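Local coordinates for citryl-CoA lyase (Hydrogenobacter thermophilus, PDB 6HXP), which cleaves citryl-CoA into acetyl-CoA and oxaloacetate and belongs to the citrate synthase family, at the interface of chains A and B. Coordinates in Å, arbitrary orientation; residue numbers count along the deposited sequence, not the author numbering. Chains: chain A/B, Citryl-CoA lyase.

Contact 1: the interface of chains A and B. Residues chain A 24-25, 27-29, 31-32, 36; chain B 56, 59-60, 62, 151-152, 155.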
# COMPACT_ATOMS: atom_id res chain seq x y z
N LEU A 24 11.56 2.00 -27.50
CA LEU A 24 10.57 2.90 -26.89
C LEU A 24 10.55 4.26 -27.58
O LEU A 24 9.46 4.78 -27.83
CB LEU A 24 10.82 3.02 -25.40
CG LEU A 24 9.77 3.92 -24.65
CD1 LEU A 24 8.35 3.52 -24.96
CD2 LEU A 24 10.01 3.84 -23.16
N LEU A 25 11.71 4.79 -27.96
CA LEU A 25 11.75 6.09 -28.62
C LEU A 25 11.05 6.09 -29.96
O LEU A 25 10.59 7.16 -30.39
CB LEU A 25 13.16 6.63 -28.67
CG LEU A 25 13.59 7.07 -27.21
CD1 LEU A 25 14.75 7.85 -27.23
CD2 LEU A 25 12.49 7.88 -26.46
N LEU A 27 8.26 4.24 -30.43
CA LEU A 27 6.85 4.17 -30.08
C LEU A 27 6.34 5.55 -29.72
O LEU A 27 5.20 5.90 -30.06
CB LEU A 27 6.66 3.25 -28.89
CG LEU A 27 7.14 1.78 -29.03
CD1 LEU A 27 6.81 0.99 -27.79
CD2 LEU A 27 6.54 1.13 -30.24
N VAL A 28 7.18 6.34 -29.03
CA VAL A 28 6.79 7.70 -28.60
C VAL A 28 6.50 8.53 -29.85
O VAL A 28 7.36 8.65 -30.71
CB VAL A 28 7.91 8.33 -27.75
CG1 VAL A 28 7.62 9.81 -27.43
CG2 VAL A 28 8.13 7.55 -26.44
N GLY A 29 5.29 9.11 -29.89
CA GLY A 29 4.84 9.93 -31.01
C GLY A 29 4.19 9.15 -32.13
O GLY A 29 3.62 9.77 -33.05
N LEU A 31 2.66 5.60 -31.50
CA LEU A 31 1.56 4.79 -30.96
C LEU A 31 0.79 5.65 -29.95
O LEU A 31 1.37 6.50 -29.25
CB LEU A 31 2.07 3.58 -30.15
CG LEU A 31 2.60 2.38 -30.88
CD1 LEU A 31 2.71 1.18 -29.96
CD2 LEU A 31 1.85 2.04 -32.11
N SER A 32 -0.51 5.44 -29.86
CA SER A 32 -1.25 6.08 -28.79
C SER A 32 -0.90 5.35 -27.50
O SER A 32 -0.38 4.22 -27.48
CB SER A 32 -2.75 5.95 -29.04
OG SER A 32 -3.23 4.64 -28.77
N ALA A 36 0.10 1.41 -26.91
CA ALA A 36 1.30 0.98 -26.15
C ALA A 36 0.93 0.08 -24.97
O ALA A 36 1.67 -0.86 -24.64
CB ALA A 36 2.08 2.20 -25.67
N ALA B 56 2.27 11.11 -26.24
CA ALA B 56 3.72 10.92 -26.26
C ALA B 56 4.34 10.89 -24.88
O ALA B 56 5.24 10.07 -24.61
CB ALA B 56 4.37 12.01 -27.09
N VAL B 59 3.40 7.47 -23.13
CA VAL B 59 4.14 6.35 -23.71
C VAL B 59 5.58 6.39 -23.27
O VAL B 59 6.18 5.33 -23.02
CB VAL B 59 3.99 6.33 -25.25
CG1 VAL B 59 4.91 5.28 -25.88
CG2 VAL B 59 2.55 6.03 -25.63
N SER B 60 6.15 7.62 -23.15
CA SER B 60 7.57 7.79 -22.79
C SER B 60 7.97 7.12 -21.50
O SER B 60 9.12 6.74 -21.36
CB SER B 60 7.89 9.27 -22.66
OG SER B 60 7.92 9.90 -23.94
N ILE B 62 6.23 4.34 -20.06
CA ILE B 62 5.38 3.17 -19.83
C ILE B 62 6.04 2.05 -19.05
O ILE B 62 5.36 1.37 -18.26
CB ILE B 62 4.76 2.68 -21.14
CG1 ILE B 62 3.58 1.76 -20.83
CG2 ILE B 62 5.77 2.02 -22.08
CD1 ILE B 62 2.69 1.52 -22.00
N ARG B 151 13.52 13.27 -28.20
CA ARG B 151 12.37 12.77 -28.94
C ARG B 151 11.12 13.60 -28.61
O ARG B 151 10.37 13.99 -29.52
CB ARG B 151 12.14 11.30 -28.59
CG ARG B 151 10.94 10.64 -29.27
CD ARG B 151 11.08 10.67 -30.77
NE ARG B 151 9.95 9.98 -31.37
CZ ARG B 151 9.53 10.22 -32.60
NH1 ARG B 151 10.16 11.10 -33.38
NH2 ARG B 151 8.45 9.59 -33.07
N LEU B 152 10.89 13.84 -27.32
CA LEU B 152 9.73 14.61 -26.89
C LEU B 152 9.77 16.06 -27.42
O LEU B 152 8.74 16.59 -27.86
CB LEU B 152 9.61 14.61 -25.39
CG LEU B 152 9.08 13.33 -24.79
CD1 LEU B 152 9.30 13.31 -23.28
CD2 LEU B 152 7.56 13.15 -25.09
N ILE B 155 9.12 16.23 -31.18
CA ILE B 155 7.66 16.14 -31.42
C ILE B 155 6.99 17.48 -31.09
O ILE B 155 6.20 18.00 -31.90
CB ILE B 155 7.04 14.98 -30.61
CG1 ILE B 155 7.56 13.62 -31.13
CG2 ILE B 155 5.51 15.01 -30.71
CD1 ILE B 155 7.37 12.51 -30.09
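Two nitrogens of one guanidinium grip the backbone carbonyl oxygen of A:Val28, the residue that follows the short helix 24-27. B:Arg151 comes side-on: its NH2 lies 2.8 Å from A:Val28 O in the carbonyl plane, while its NE reaches the same oxygen at 3.0 Å from above that plane. Both bonds are bent at the hydrogen. B:Arg151 leaves helix 147-158 with CG anti to the backbone N and turns at chi2 (61°), which lays its aliphatic stem alongside A:Leu25, the two side chains running in opposite directions. B:Ile155 CD1 sits above the rim of one guanidinium face and also touches the CA of A:Gly29 at 3.7 Å.

The A:Val28 side chain is the plug of this patch of the two-fold symmetric interface of A and B, set between helices 48-60 and 147-158 of the partner. Its CG1, anti to the backbone N (chi1 173°), meets B:Ala56 CB, B:Ile155 CD1 and the stem of B:Arg151; CG2 points to the B:Ser60 CA at 3.7 Å. Both methyls press on B:Ser60 OG, whose hydroxyl is turned back along its own helix to donate to B:Ala56 O at 2.8 Å, so that it offers the valine a satisfied polar atom. B:Val59 forks beyond: CG1 packs on A:Leu24 and A:Val28, and CG2 lies 3.9 Å from A:Ala36 CB, which B:Ile62 CD1 also touches, at 3.8 Å.

Contact 2: the interface of chains A and B. Residues chain A 62-65, 75, 216-217, 220-221, 224; chain B 7, 9-10, 12, 17, 19-20, 40.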
# COMPACT_ATOMS: atom_id res chain seq x y z
N ILE A 62 -12.78 5.16 -16.44
CA ILE A 62 -11.80 6.14 -15.98
C ILE A 62 -12.08 6.69 -14.59
O ILE A 62 -11.13 6.98 -13.84
CB ILE A 62 -11.61 7.24 -17.02
CG1 ILE A 62 -10.32 8.00 -16.71
CG2 ILE A 62 -12.81 8.18 -17.14
CD1 ILE A 62 -9.84 8.84 -17.85
N ASP A 63 -13.35 6.81 -14.20
CA ASP A 63 -13.67 7.24 -12.84
C ASP A 63 -15.11 6.88 -12.52
O ASP A 63 -15.93 6.72 -13.41
CB ASP A 63 -13.47 8.77 -12.61
CG ASP A 63 -13.36 9.12 -11.14
OD1 ASP A 63 -12.50 8.54 -10.45
OD2 ASP A 63 -14.22 9.92 -10.65
N HIS A 64 -15.41 6.78 -11.22
CA HIS A 64 -16.78 6.50 -10.80
C HIS A 64 -17.17 7.37 -9.62
O HIS A 64 -18.02 6.99 -8.83
CB HIS A 64 -16.98 5.01 -10.49
CG HIS A 64 -18.41 4.58 -10.67
ND1 HIS A 64 -19.28 4.45 -9.58
CD2 HIS A 64 -19.11 4.39 -11.80
CE1 HIS A 64 -20.45 4.10 -10.10
NE2 HIS A 64 -20.39 4.04 -11.43
N GLY A 65 -16.48 8.49 -9.46
CA GLY A 65 -16.79 9.45 -8.43
C GLY A 65 -16.16 9.12 -7.09
O GLY A 65 -15.26 8.30 -6.96
N ARG A 75 -8.45 9.07 -0.86
CA ARG A 75 -8.57 10.40 -0.30
C ARG A 75 -8.31 10.44 1.21
O ARG A 75 -7.74 11.41 1.70
CB ARG A 75 -9.95 10.98 -0.64
CG ARG A 75 -10.12 11.16 -2.15
CD ARG A 75 -11.48 11.72 -2.57
NE ARG A 75 -11.46 13.14 -2.33
CZ ARG A 75 -11.71 14.17 -3.17
NH1 ARG A 75 -12.11 13.95 -4.45
NH2 ARG A 75 -11.59 15.40 -2.74
N PRO A 216 -6.14 7.09 -13.55
CA PRO A 216 -6.27 8.53 -13.78
C PRO A 216 -7.33 9.17 -12.88
O PRO A 216 -7.12 10.26 -12.40
CB PRO A 216 -6.63 8.64 -15.25
CG PRO A 216 -6.02 7.38 -15.87
CD PRO A 216 -6.25 6.33 -14.81
N GLY A 217 -8.45 8.50 -12.67
CA GLY A 217 -9.47 9.00 -11.75
C GLY A 217 -8.92 9.09 -10.33
O GLY A 217 -9.15 10.09 -9.63
N ALA A 220 -6.79 12.09 -10.07
CA ALA A 220 -7.61 13.29 -9.95
C ALA A 220 -8.17 13.48 -8.54
O ALA A 220 -8.16 14.60 -8.00
CB ALA A 220 -8.73 13.27 -10.97
N HIS A 221 -8.68 12.40 -7.95
CA HIS A 221 -9.27 12.46 -6.60
C HIS A 221 -8.21 12.81 -5.53
O HIS A 221 -8.48 13.62 -4.66
CB HIS A 221 -9.94 11.12 -6.25
CG HIS A 221 -11.30 11.02 -6.83
ND1 HIS A 221 -12.40 11.59 -6.21
CD2 HIS A 221 -11.70 10.47 -8.02
CE1 HIS A 221 -13.43 11.37 -7.04
NE2 HIS A 221 -13.05 10.72 -8.15
N GLU A 224 -7.16 16.44 -5.95
CA GLU A 224 -8.21 17.31 -5.45
C GLU A 224 -8.21 17.34 -3.92
O GLU A 224 -8.28 18.42 -3.31
CB GLU A 224 -9.57 16.86 -6.01
CG GLU A 224 -10.68 17.84 -5.66
CD GLU A 224 -12.01 17.44 -6.24
OE1 GLU A 224 -12.47 16.31 -5.99
OE2 GLU A 224 -12.60 18.27 -6.98
N THR B 7 -16.45 17.26 -4.29
CA THR B 7 -15.66 17.00 -5.47
C THR B 7 -16.21 17.73 -6.68
O THR B 7 -17.43 17.93 -6.77
CB THR B 7 -15.61 15.48 -5.80
OG1 THR B 7 -14.77 15.24 -6.91
CG2 THR B 7 -16.99 14.89 -6.09
N ILE B 9 -14.97 16.53 -9.76
CA ILE B 9 -14.49 15.66 -10.79
C ILE B 9 -15.57 14.95 -11.54
O ILE B 9 -15.63 15.01 -12.78
CB ILE B 9 -13.47 14.63 -10.22
CG1 ILE B 9 -12.32 15.30 -9.50
CG2 ILE B 9 -12.93 13.71 -11.35
CD1 ILE B 9 -11.54 14.35 -8.61
N THR B 10 -16.40 14.24 -10.82
CA THR B 10 -17.42 13.36 -11.40
C THR B 10 -18.71 13.46 -10.61
O THR B 10 -18.68 13.67 -9.41
CB THR B 10 -16.88 11.90 -11.31
OG1 THR B 10 -15.70 11.76 -12.10
CG2 THR B 10 -17.89 10.83 -11.72
N HIS B 12 -23.01 11.70 -10.80
CA HIS B 12 -23.96 10.82 -11.46
C HIS B 12 -25.29 11.54 -11.58
O HIS B 12 -25.74 12.16 -10.62
CB HIS B 12 -24.09 9.50 -10.70
CG HIS B 12 -22.86 8.68 -10.82
ND1 HIS B 12 -21.78 8.90 -9.99
CD2 HIS B 12 -22.52 7.76 -11.76
CE1 HIS B 12 -20.81 8.09 -10.44
NE2 HIS B 12 -21.22 7.38 -11.50
N THR B 17 -22.74 8.30 -15.40
CA THR B 17 -21.55 8.97 -14.97
C THR B 17 -21.25 10.15 -15.89
O THR B 17 -21.26 10.02 -17.10
CB THR B 17 -20.37 8.00 -14.98
OG1 THR B 17 -20.67 6.81 -14.21
CG2 THR B 17 -19.09 8.63 -14.47
N ILE B 19 -18.15 12.94 -16.34
CA ILE B 19 -16.76 13.25 -16.04
C ILE B 19 -16.54 14.72 -16.41
O ILE B 19 -16.58 15.03 -17.60
CB ILE B 19 -15.79 12.36 -16.87
CG1 ILE B 19 -16.04 10.87 -16.64
CG2 ILE B 19 -14.33 12.74 -16.56
CD1 ILE B 19 -15.79 10.34 -15.32
N ARG B 20 -16.24 15.56 -15.45
CA ARG B 20 -16.02 17.01 -15.70
C ARG B 20 -17.15 17.55 -16.57
O ARG B 20 -16.94 18.38 -17.47
CB ARG B 20 -14.67 17.23 -16.34
CG ARG B 20 -13.50 16.74 -15.50
CD ARG B 20 -13.31 17.51 -14.19
NE ARG B 20 -12.00 17.18 -13.61
CZ ARG B 20 -11.54 17.65 -12.45
NH1 ARG B 20 -12.31 18.47 -11.70
NH2 ARG B 20 -10.33 17.31 -12.02
N ILE B 40 -9.89 14.54 -17.49
CA ILE B 40 -10.19 14.35 -16.09
C ILE B 40 -9.25 15.13 -15.20
O ILE B 40 -9.64 15.59 -14.14
CB ILE B 40 -10.30 12.88 -15.71
CG1 ILE B 40 -11.11 12.77 -14.36
CG2 ILE B 40 -8.95 12.18 -15.65
CD1 ILE B 40 -11.51 11.34 -14.09
O HOH W 1 -8.51 16.89 -9.68
O HOH W 2 -11.48 19.39 -9.15
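B:Ile9 and B:Ile40 form the apolar centre of this patch of the two-fold symmetric interface of A and B, pressed against helix 206-228 and the 62-65 loop of chain A. The CD1 of B:Ile9 stands over the middle of the A:His221 imidazole, 3.7 Å from the ring centroid, a CH-pi contact, and also touches A:Ala220 CB. B:Ile40, with CG1 anti to the backbone N (chi1 -160°), sends CD1 across A:Asp63 at about a right angle, 3.6 Å from its CB, while its CG2 meets A:Ile62 CD1 tip to tip.

Next to this centre, A:Asp63 OD2 accepts three hydrogen bonds. A:His221 NE2 donates to the syn lone pair of that oxygen, which lies in the imidazole plane, B:Thr10 OG1 takes the anti lone pair at 2.8 Å, and the backbone N of A:Gly65 arrives from above the carboxylate plane. An alanine in place of A:Asp63 would remove the carboxylate and would probably leave B:Thr10 without its partner across the interface and the A:His221 ring less firmly fixed in rotation.

The opposite ring nitrogen, A:His221 ND1, receives A:Arg75 NH1 at 3.0 Å, which suggests a neutral imidazole protonated on NE2. The same NH1 forms a salt bridge with A:Glu224 OE1, meeting the anti lone pair of that oxygen; B:Thr7 OG1 donates to the syn one at 2.7 Å. At the rim, B:Arg20 clasps B:Ile40 O with NE and NH2, and waters link its NH2 to A:Ala220 O and its NH1 to A:Glu224 OE2. On the far flank B:His12 crosses A:His64 at about a right angle, its NE2 above the rim of the A:His64 ring, 3.4 Å from A:His64 NE2.

Contact 1 and contact 2 lie about 26 Å apart, measured between the centres of their C-alpha atoms, within one two-fold symmetric interface. They share elements with the chains exchanged: helix 33-42 supplies A:Ala36 to contact 1 and B:Ile40 to contact 2, and residue 62 belongs to chain B in the first and to chain A in the second. Contact 1 sets helix 24-27, the loop after it and A:Ala36 against helices 48-60 and 147-158 of B, whereas contact 2 brings N-terminal strands, the turn at B:Ile9 and B:Ile40 against helix 206-228 and the 62-65 loop of A. Since each has a symmetry twin, the subunits embrace reciprocally, as expected of a dimeric unit within the deposited tetramer.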